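Local coordinates for thiosulfate sulfurtransferase (Pseudomonas aeruginosa, PDB 1YT8), which probably catalyses the transfer of sulfur from thiosulfate to cyanide, as a chain built from four rhodanese-like units, at residues 197-202 against 215-220; 125-130 against 206-211; 419-424 against 451-456; 435-438 against 442-445. All blocks are in the same frame, centred on the assembly; numbering follows the deposited sequence.

Contact 1 of 4, residues 197-202 against 215-220; sequences TRSIIG and VAALRN. With SO3 (sulfite ion), chain B.
Ser-199 and Ala-217 bring helix 197-202 and strand 215-218 together, while the flat group beside them, the guanidinium of Arg-198, turns its edge to a sulfite ion whose sulfur lies in the guanidinium plane. Two nitrogens of that edge grip the ion: NE of Arg-198 bonds to sulfite O3 at 2.9 Å, nearly straight (171°), and NH2 of Arg-198 reaches sulfite O1 at 2.9 Å with more bend (154°). O3 also accepts from the backbone N of Arg-198 at 2.7 Å. With CG beside the backbone N and a bend at chi3, NE and the backbone N of Arg-198 meet at the same oxygen. At the far end of the guanidinium, NH1 forms a salt bridge with Glu-157 and a hydrogen bond with Gln-309, which fixes its rotation. Farther from the ion, the methyl of Ala-217 fits against Ser-199, with its CB 3.7 Å from the Ser-199 carbonyl O and 3.7 Å from the Ser-199 OG. That hydroxyl sits between its own N and carbonyl carbon, bonded to the carbonyl of Arg-196. A water donates to Ser-199 OG at 3.0 Å and accepts from Asn-220 N at 2.9 Å, bridging helix to loop. Helix and strand run antiparallel (176°), as in a beta-alpha-beta crossover. The anion sits at the helix N-terminus, also held by the backbone N of Ala-194 and Gly-195, in the run from Cys-193 to Arg-198, the loop and the first residues of helix 197-208, consistent with the active-site loop of rhodaneses.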
# COMPACT_ATOMS: atom_id res chain seq x y z
N THR A 197 -1.30 13.39 6.58
CA THR A 197 -2.09 12.24 7.01
C THR A 197 -1.68 11.46 8.24
O THR A 197 -2.40 11.45 9.24
CB THR A 197 -2.29 11.25 5.86
OG1 THR A 197 -2.68 11.97 4.68
CG2 THR A 197 -3.40 10.26 6.22
N ARG A 198 -0.54 10.78 8.19
CA ARG A 198 -0.11 9.99 9.34
C ARG A 198 0.18 10.83 10.59
O ARG A 198 0.09 10.31 11.70
CB ARG A 198 1.09 9.11 8.95
CG ARG A 198 0.66 7.90 8.11
CD ARG A 198 1.83 7.18 7.44
NE ARG A 198 2.45 8.01 6.41
CZ ARG A 198 3.45 7.61 5.62
NH1 ARG A 198 3.94 6.38 5.72
NH2 ARG A 198 3.96 8.45 4.73
N SER A 199 0.50 12.11 10.41
CA SER A 199 0.76 12.96 11.58
C SER A 199 -0.55 13.29 12.28
O SER A 199 -0.59 13.39 13.51
CB SER A 199 1.50 14.25 11.18
OG SER A 199 0.65 15.17 10.51
N ILE A 200 -1.62 13.47 11.51
CA ILE A 200 -2.93 13.78 12.08
C ILE A 200 -3.46 12.54 12.82
O ILE A 200 -3.92 12.64 13.96
CB ILE A 200 -3.95 14.17 10.98
CG1 ILE A 200 -3.55 15.50 10.34
CG2 ILE A 200 -5.36 14.28 11.57
CD1 ILE A 200 -4.32 15.84 9.06
N ILE A 201 -3.41 11.39 12.16
CA ILE A 201 -3.88 10.14 12.75
C ILE A 201 -3.06 9.80 13.99
O ILE A 201 -3.61 9.36 15.01
CB ILE A 201 -3.78 8.98 11.73
CG1 ILE A 201 -4.68 9.26 10.52
CG2 ILE A 201 -4.17 7.66 12.39
CD1 ILE A 201 -6.16 9.38 10.86
N GLY A 202 -1.75 10.01 13.92
CA GLY A 202 -0.89 9.71 15.06
C GLY A 202 -1.15 10.62 16.24
O GLY A 202 -1.21 10.18 17.39
N VAL A 215 0.15 17.24 23.10
CA VAL A 215 0.47 16.65 21.80
C VAL A 215 0.07 17.53 20.63
O VAL A 215 -0.91 18.28 20.70
CB VAL A 215 -0.22 15.28 21.63
CG1 VAL A 215 0.42 14.51 20.48
CG2 VAL A 215 -0.16 14.49 22.92
N ALA A 216 0.82 17.43 19.54
CA ALA A 216 0.52 18.20 18.34
C ALA A 216 1.21 17.60 17.12
O ALA A 216 2.25 16.95 17.24
CB ALA A 216 0.95 19.66 18.51
N ALA A 217 0.62 17.82 15.96
CA ALA A 217 1.22 17.31 14.73
C ALA A 217 2.13 18.39 14.16
O ALA A 217 1.86 19.58 14.32
CB ALA A 217 0.13 16.97 13.73
N LEU A 218 3.22 17.98 13.52
CA LEU A 218 4.08 18.95 12.86
C LEU A 218 3.29 19.22 11.59
O LEU A 218 3.13 18.34 10.74
CB LEU A 218 5.44 18.35 12.49
CG LEU A 218 6.25 19.18 11.49
CD1 LEU A 218 6.49 20.58 12.04
CD2 LEU A 218 7.58 18.49 11.19
N ARG A 219 2.77 20.44 11.46
CA ARG A 219 1.95 20.80 10.31
C ARG A 219 2.66 20.69 8.96
O ARG A 219 3.61 21.41 8.69
CB ARG A 219 1.40 22.22 10.49
CG ARG A 219 0.32 22.60 9.48
CD ARG A 219 -0.16 24.01 9.77
NE ARG A 219 -0.53 24.15 11.18
CZ ARG A 219 -0.30 25.24 11.91
NH1 ARG A 219 0.30 26.29 11.37
NH2 ARG A 219 -0.68 25.27 13.18
N ASN A 220 2.16 19.78 8.13
CA ASN A 220 2.68 19.53 6.80
C ASN A 220 4.02 18.78 6.71
O ASN A 220 4.64 18.73 5.65
CB ASN A 220 2.73 20.84 6.00
CG ASN A 220 1.37 21.53 5.95
OD1 ASN A 220 0.33 20.88 6.05
ND2 ASN A 220 1.38 22.85 5.77
S SO3 B . 2.06 11.76 5.63
O1 SO3 B . 3.40 11.29 5.23
O2 SO3 B . 1.43 12.56 4.55
O3 SO3 B . 1.17 10.64 6.05
O HOH W 1 0.26 17.92 9.26

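Contact 2 of 4, residues 125-130 against 206-211; sequences AERHTP and LLNAGI
Arg-127, in the last turn of its helix, reaches across to Asn-208 near the end of the other helix. Its chain bends at chi2 (-57°) and chi3 (-58°), which curls the guanidinium toward the amide; the two planes are almost coplanar, 4° apart. NH1 of Arg-127 gives a hydrogen bond to OD1 of Asn-208 at 3.2 Å, arriving on a lone pair in the carbonyl plane, though the oxygen is tilted slightly from the guanidinium plane. A water closes the ring: it accepts from Arg-127 NH2 at 2.6 Å and donates to Asn-208 OD1 at 3.0 Å, lying in the plane at the guanidinium edge. His-128, with positive phi, takes the chain out of the helix. Thr-129 follows, its hydroxyl bonded to Gln-204 and its side chain resting on Ile-200 and Thr-203. Pro-130 then touches Leu-207 end-on, Pro-130 CD lying 3.6 Å from Leu-207 CD1, just before the chain enters strand 131-132. Beyond Asn-208, a Schellman motif at Gly-210 turns the chain away after the helix. The contact is therefore of two kinds: a water-assisted polar clasp, in which one amide oxygen accepts two bonds, and a small apolar touch. The acceptor is neutral, so the bond itself brings no opposite charge to the arginine; Glu-530, which touches both side chains, may offset some of it.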
# COMPACT_ATOMS: atom_id res chain seq x y z
N ALA A 125 -10.59 18.09 10.63
CA ALA A 125 -11.73 18.99 10.49
C ALA A 125 -12.73 18.82 11.63
O ALA A 125 -13.27 19.80 12.16
CB ALA A 125 -12.43 18.74 9.15
N GLU A 126 -12.97 17.57 12.03
CA GLU A 126 -13.92 17.27 13.09
C GLU A 126 -13.40 17.42 14.52
O GLU A 126 -14.12 17.88 15.40
CB GLU A 126 -14.47 15.85 12.92
CG GLU A 126 -15.28 15.65 11.65
CD GLU A 126 -16.49 16.55 11.58
OE1 GLU A 126 -17.35 16.46 12.48
OE2 GLU A 126 -16.58 17.36 10.63
N ARG A 127 -12.16 17.01 14.75
CA ARG A 127 -11.59 17.07 16.09
C ARG A 127 -10.63 18.24 16.32
O ARG A 127 -10.15 18.44 17.44
CB ARG A 127 -10.88 15.75 16.41
CG ARG A 127 -11.79 14.53 16.38
CD ARG A 127 -12.96 14.68 17.36
NE ARG A 127 -12.51 14.91 18.72
CZ ARG A 127 -11.86 14.00 19.46
NH1 ARG A 127 -11.59 12.80 18.96
NH2 ARG A 127 -11.48 14.31 20.69
N HIS A 128 -10.36 19.00 15.27
CA HIS A 128 -9.45 20.14 15.37
C HIS A 128 -8.11 19.69 15.95
O HIS A 128 -7.54 20.36 16.81
CB HIS A 128 -10.07 21.23 16.24
CG HIS A 128 -11.45 21.62 15.82
ND1 HIS A 128 -11.71 22.18 14.58
CD2 HIS A 128 -12.64 21.49 16.43
CE1 HIS A 128 -13.02 22.37 14.46
NE2 HIS A 128 -13.60 21.96 15.57
N THR A 129 -7.63 18.55 15.48
CA THR A 129 -6.36 17.98 15.94
C THR A 129 -5.28 19.06 15.95
O THR A 129 -5.00 19.69 14.93
CB THR A 129 -5.93 16.83 15.01
OG1 THR A 129 -7.04 15.95 14.82
CG2 THR A 129 -4.76 16.05 15.63
N PRO A 130 -4.65 19.28 17.12
CA PRO A 130 -3.60 20.30 17.28
C PRO A 130 -2.42 20.13 16.33
O PRO A 130 -2.03 19.01 16.00
CB PRO A 130 -3.17 20.12 18.73
CG PRO A 130 -4.37 19.54 19.39
CD PRO A 130 -4.83 18.54 18.37
N LEU A 206 -2.98 9.49 20.00
CA LEU A 206 -2.47 9.77 21.34
C LEU A 206 -3.49 10.52 22.19
O LEU A 206 -3.60 10.28 23.40
CB LEU A 206 -1.16 10.57 21.25
CG LEU A 206 0.02 9.80 20.64
CD1 LEU A 206 1.20 10.75 20.45
CD2 LEU A 206 0.41 8.64 21.55
N LEU A 207 -4.23 11.43 21.57
CA LEU A 207 -5.25 12.18 22.30
C LEU A 207 -6.40 11.26 22.67
O LEU A 207 -6.89 11.30 23.80
CB LEU A 207 -5.77 13.34 21.45
CG LEU A 207 -4.74 14.44 21.17
CD1 LEU A 207 -5.28 15.41 20.14
CD2 LEU A 207 -4.41 15.14 22.48
N ASN A 208 -6.82 10.43 21.73
CA ASN A 208 -7.91 9.48 21.98
C ASN A 208 -7.53 8.50 23.08
O ASN A 208 -8.38 8.08 23.88
CB ASN A 208 -8.27 8.73 20.69
CG ASN A 208 -9.07 9.59 19.72
OD1 ASN A 208 -9.37 10.75 19.99
ND2 ASN A 208 -9.42 9.01 18.57
N ALA A 209 -6.26 8.12 23.12
CA ALA A 209 -5.75 7.20 24.14
C ALA A 209 -5.56 7.94 25.46
O ALA A 209 -5.25 7.33 26.49
CB ALA A 209 -4.44 6.59 23.69
N GLY A 210 -5.72 9.26 25.43
CA GLY A 210 -5.62 10.08 26.63
C GLY A 210 -4.29 10.25 27.36
O GLY A 210 -4.28 10.25 28.59
N ILE A 211 -3.18 10.41 26.65
CA ILE A 211 -1.91 10.59 27.34
C ILE A 211 -1.88 11.98 27.98
O ILE A 211 -2.51 12.91 27.49
CB ILE A 211 -0.70 10.44 26.39
CG1 ILE A 211 -0.71 11.54 25.33
CG2 ILE A 211 -0.74 9.06 25.73
CD1 ILE A 211 0.59 11.60 24.54
O HOH W 2 -10.06 12.66 22.15

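Contact 3 of 4, residues 419-424 against 451-456; sequences QLKQAL and QALSGK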
# COMPACT_ATOMS: atom_id res chain seq x y z
N GLN A 419 1.57 -3.52 -22.11
CA GLN A 419 1.77 -2.91 -23.43
C GLN A 419 2.80 -3.68 -24.25
O GLN A 419 3.63 -3.09 -24.95
CB GLN A 419 2.23 -1.45 -23.26
CG GLN A 419 1.20 -0.56 -22.56
CD GLN A 419 1.62 0.90 -22.50
OE1 GLN A 419 2.42 1.37 -23.30
NE2 GLN A 419 1.05 1.63 -21.55
N LEU A 420 2.72 -5.01 -24.19
CA LEU A 420 3.65 -5.85 -24.92
C LEU A 420 3.57 -5.74 -26.44
O LEU A 420 4.60 -5.81 -27.12
CB LEU A 420 3.47 -7.32 -24.50
CG LEU A 420 4.10 -7.72 -23.17
CD1 LEU A 420 3.69 -9.14 -22.81
CD2 LEU A 420 5.63 -7.62 -23.28
N LYS A 421 2.37 -5.58 -26.99
CA LYS A 421 2.24 -5.48 -28.44
C LYS A 421 3.10 -4.34 -28.95
O LYS A 421 3.91 -4.51 -29.86
CB LYS A 421 0.78 -5.25 -28.83
CG LYS A 421 0.56 -5.17 -30.34
CD LYS A 421 -0.91 -4.97 -30.67
CE LYS A 421 -1.16 -4.99 -32.17
NZ LYS A 421 -0.45 -3.87 -32.88
N GLN A 422 2.92 -3.17 -28.35
CA GLN A 422 3.68 -1.99 -28.74
C GLN A 422 5.18 -2.16 -28.52
O GLN A 422 5.99 -1.77 -29.36
CB GLN A 422 3.18 -0.77 -27.96
CG GLN A 422 3.86 0.53 -28.36
CD GLN A 422 3.40 1.71 -27.52
OE1 GLN A 422 3.53 1.71 -26.29
NE2 GLN A 422 2.87 2.73 -28.18
N ALA A 423 5.55 -2.74 -27.38
CA ALA A 423 6.96 -2.94 -27.07
C ALA A 423 7.66 -3.83 -28.08
O ALA A 423 8.76 -3.53 -28.55
CB ALA A 423 7.11 -3.53 -25.68
N LEU A 424 7.01 -4.95 -28.42
CA LEU A 424 7.58 -5.89 -29.38
C LEU A 424 7.73 -5.26 -30.76
O LEU A 424 8.71 -5.51 -31.46
CB LEU A 424 6.72 -7.15 -29.45
CG LEU A 424 6.66 -7.97 -28.16
CD1 LEU A 424 5.71 -9.15 -28.34
CD2 LEU A 424 8.05 -8.46 -27.80
N GLN A 451 4.73 -15.26 -26.78
CA GLN A 451 4.71 -16.28 -27.82
C GLN A 451 3.62 -15.98 -28.83
O GLN A 451 3.83 -16.08 -30.04
CB GLN A 451 4.46 -17.67 -27.23
CG GLN A 451 5.55 -18.19 -26.32
CD GLN A 451 5.17 -19.50 -25.69
OE1 GLN A 451 4.10 -19.62 -25.08
NE2 GLN A 451 6.03 -20.50 -25.83
N ALA A 452 2.44 -15.60 -28.33
CA ALA A 452 1.31 -15.30 -29.20
C ALA A 452 1.56 -14.09 -30.10
O ALA A 452 1.29 -14.14 -31.31
CB ALA A 452 0.05 -15.07 -28.36
N LEU A 453 2.08 -13.02 -29.52
CA LEU A 453 2.35 -11.80 -30.28
C LEU A 453 3.51 -11.91 -31.26
O LEU A 453 3.47 -11.33 -32.35
CB LEU A 453 2.61 -10.63 -29.32
CG LEU A 453 1.45 -10.21 -28.42
CD1 LEU A 453 1.96 -9.30 -27.30
CD2 LEU A 453 0.39 -9.50 -29.26
N SER A 454 4.54 -12.67 -30.90
CA SER A 454 5.72 -12.79 -31.77
C SER A 454 5.78 -14.01 -32.67
O SER A 454 6.36 -13.94 -33.75
CB SER A 454 7.00 -12.75 -30.92
OG SER A 454 7.15 -13.96 -30.20
N GLY A 455 5.21 -15.12 -32.22
CA GLY A 455 5.27 -16.34 -33.01
C GLY A 455 6.70 -16.84 -33.05
O GLY A 455 7.08 -17.60 -33.94
N LYS A 456 7.50 -16.41 -32.08
CA LYS A 456 8.90 -16.80 -31.98
C LYS A 456 9.16 -17.64 -30.73
O LYS A 456 8.32 -17.71 -29.83
CB LYS A 456 9.79 -15.54 -31.93
CG LYS A 456 9.75 -14.67 -33.18
CD LYS A 456 10.40 -15.37 -34.37
CE LYS A 456 10.54 -14.44 -35.56
NZ LYS A 456 9.22 -13.92 -36.00
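Apolar contact carries this pairing of helix 420-424 with helix 451-454, and Leu-453 supplies nearly all of one side. Its side chain points at the other helix and lodges among Leu-420, Lys-421 and Leu-424. The CD1 branch of Leu-453 lies 3.7 Å from Leu-420 CB, and also 3.8 Å from the backbone N of Lys-421, so this methyl presses on the first turn of the helix itself. Leu-424 comes from one turn further on: its CD1 reaches Leu-453 CB at 3.6 Å and Leu-453 CD1 at 3.9 Å, the two side chains crossing at about a right angle. The other branch, Leu-453 CD2, stays 4.3 Å from Lys-421 CB. With CG beside the backbone N (chi1 -64°), Leu-453 turns CD1 to Leu-420 and Leu-424 and CD2 to Lys-421. Polar interactions stay within each helix. The chain of Lys-421, extended up to a final bend at chi4, leads away from the contact, its amine in a salt bridge with Glu-425. The hydroxyl of Ser-454 accepts from Lys-456 N at 3.1 Å, an ST turn where the helix gives way to Gly-455 with positive phi; the same hydroxyl is bonded to the carbonyl of Val-450. Both helices pack near strand 432-436, where Tyr-433 touches Leu-424, Ser-454 and Lys-456. Leu-420 also packs on Glu-449 and Val-450 of helix 441-454, and meets Phe-398 in the loop after strand 393-397, while Ala-423 rests on Val-415.

Contact 4 of 4, residues 435-438 against 442-445; sequences LTCG and LARF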
# COMPACT_ATOMS: atom_id res chain seq x y z
N LEU A 435 12.70 -13.96 -21.24
CA LEU A 435 12.03 -13.06 -20.31
C LEU A 435 12.61 -13.15 -18.90
O LEU A 435 12.97 -14.23 -18.43
CB LEU A 435 10.53 -13.37 -20.27
CG LEU A 435 9.86 -13.69 -21.61
CD1 LEU A 435 8.36 -13.84 -21.38
CD2 LEU A 435 10.13 -12.59 -22.64
N THR A 436 12.69 -12.01 -18.22
CA THR A 436 13.22 -11.98 -16.87
C THR A 436 12.53 -10.92 -16.02
O THR A 436 11.73 -10.13 -16.50
CB THR A 436 14.75 -11.69 -16.87
OG1 THR A 436 15.29 -11.90 -15.56
CG2 THR A 436 15.02 -10.25 -17.28
N CYS A 437 12.85 -10.95 -14.73
CA CYS A 437 12.36 -10.00 -13.74
C CYS A 437 13.17 -10.35 -12.51
O CYS A 437 14.09 -11.17 -12.60
CB CYS A 437 10.85 -10.13 -13.49
SG CYS A 437 10.27 -11.66 -12.72
N GLY A 438 12.85 -9.76 -11.37
CA GLY A 438 13.60 -10.04 -10.16
C GLY A 438 13.89 -11.51 -9.90
O GLY A 438 15.04 -11.91 -9.74
N LEU A 442 7.05 -12.84 -12.32
CA LEU A 442 6.16 -12.08 -13.19
C LEU A 442 6.39 -12.41 -14.66
O LEU A 442 5.44 -12.49 -15.44
CB LEU A 442 6.32 -10.58 -12.97
CG LEU A 442 5.45 -9.71 -13.89
CD1 LEU A 442 4.02 -10.24 -13.92
CD2 LEU A 442 5.48 -8.27 -13.40
N ALA A 443 7.64 -12.61 -15.03
CA ALA A 443 7.97 -12.92 -16.42
C ALA A 443 7.33 -14.23 -16.89
O ALA A 443 6.96 -14.36 -18.06
CB ALA A 443 9.49 -12.99 -16.59
N ARG A 444 7.20 -15.18 -15.97
CA ARG A 444 6.60 -16.48 -16.29
C ARG A 444 5.15 -16.32 -16.77
O ARG A 444 4.72 -17.03 -17.69
CB ARG A 444 6.63 -17.40 -15.06
CG ARG A 444 5.99 -18.77 -15.29
CD ARG A 444 6.02 -19.64 -14.03
NE ARG A 444 7.35 -20.17 -13.73
CZ ARG A 444 7.89 -21.24 -14.32
NH1 ARG A 444 7.22 -21.90 -15.25
NH2 ARG A 444 9.10 -21.65 -13.97
N PHE A 445 4.41 -15.41 -16.16
CA PHE A 445 3.02 -15.18 -16.55
C PHE A 445 2.90 -14.48 -17.90
O PHE A 445 1.81 -14.43 -18.48
CB PHE A 445 2.31 -14.35 -15.47
CG PHE A 445 1.91 -15.15 -14.27
CD1 PHE A 445 0.75 -15.92 -14.28
CD2 PHE A 445 2.71 -15.16 -13.13
CE1 PHE A 445 0.40 -16.69 -13.17
CE2 PHE A 445 2.36 -15.93 -12.02
CZ PHE A 445 1.20 -16.70 -12.05
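The turn from strand 432-436 into helix 441-454 opens a beta-alpha-beta unit that closes on strand 458-461, and here the strand end folds against the first turn of its own helix. The backbones come closest at Thr-436 and Ala-443, their CA atoms 5.4 Å apart. The methyl of Ala-443 fills the middle of the contact: its CB lies 3.6 Å from the carbonyl O of Thr-436 and 3.8 Å from Leu-435 CB. Leu-435 adds a second touch with its CD1 branch, which reaches the carbonyl O of Ala-443 at 3.6 Å. The Thr-436 side chain leaves away from the helix, and its hydroxyl is hydrogen-bonded to that of Thr-465. Past the strand, Cys-437 sets its sulfur between its own N and carbonyl carbon (chi1 66°), which swings SG over the start of the helix. There Ala-443 N gives a weak but fairly straight hydrogen bond to Cys-437 SG (3.6 Å, 164°), and Leu-442 N lies close by, 3.5 Å from the same sulfur. Leu-442 CB adds an apolar contact at 4.1 Å from Cys-437 SG, while the Leu-442 side chain also packs on Leu-53 of helix 51-58. By its place just after the fourth strand of its sheet in chain order, this cysteine probably corresponds to Cys-193 of the sulfite pocket. Leu-442 N is buried with no hydrogen-bond partner in the model; the soft sulfur lies beside it, and the weak bond from Ala-443 N is the polar link across the contact.

How the contacts relate
Contacts 1 and 2 share helix 197-208 and touch directly: Ala-217 N and Pro-130 O are 2.9 Å apart, a probable hydrogen bond from strand 215-218 to the residue just before strand 131-132, and Val-215 CG1 packs on Leu-206 CD1 at 3.8 Å. Contact 1 carries the sulfite site, whereas contact 2, its centre 10 Å away, lies toward the surface. Contacts 3 and 4 share helix 441-454, with centres 15 Å apart, and contact 4 is nested in the chain loop that contact 3 closes. The two pairs lie on opposite sides of the chain's centre; contacts 1 and 4, the strand-helix contacts of two rhodanese-like units, are about 41 Å apart between centres.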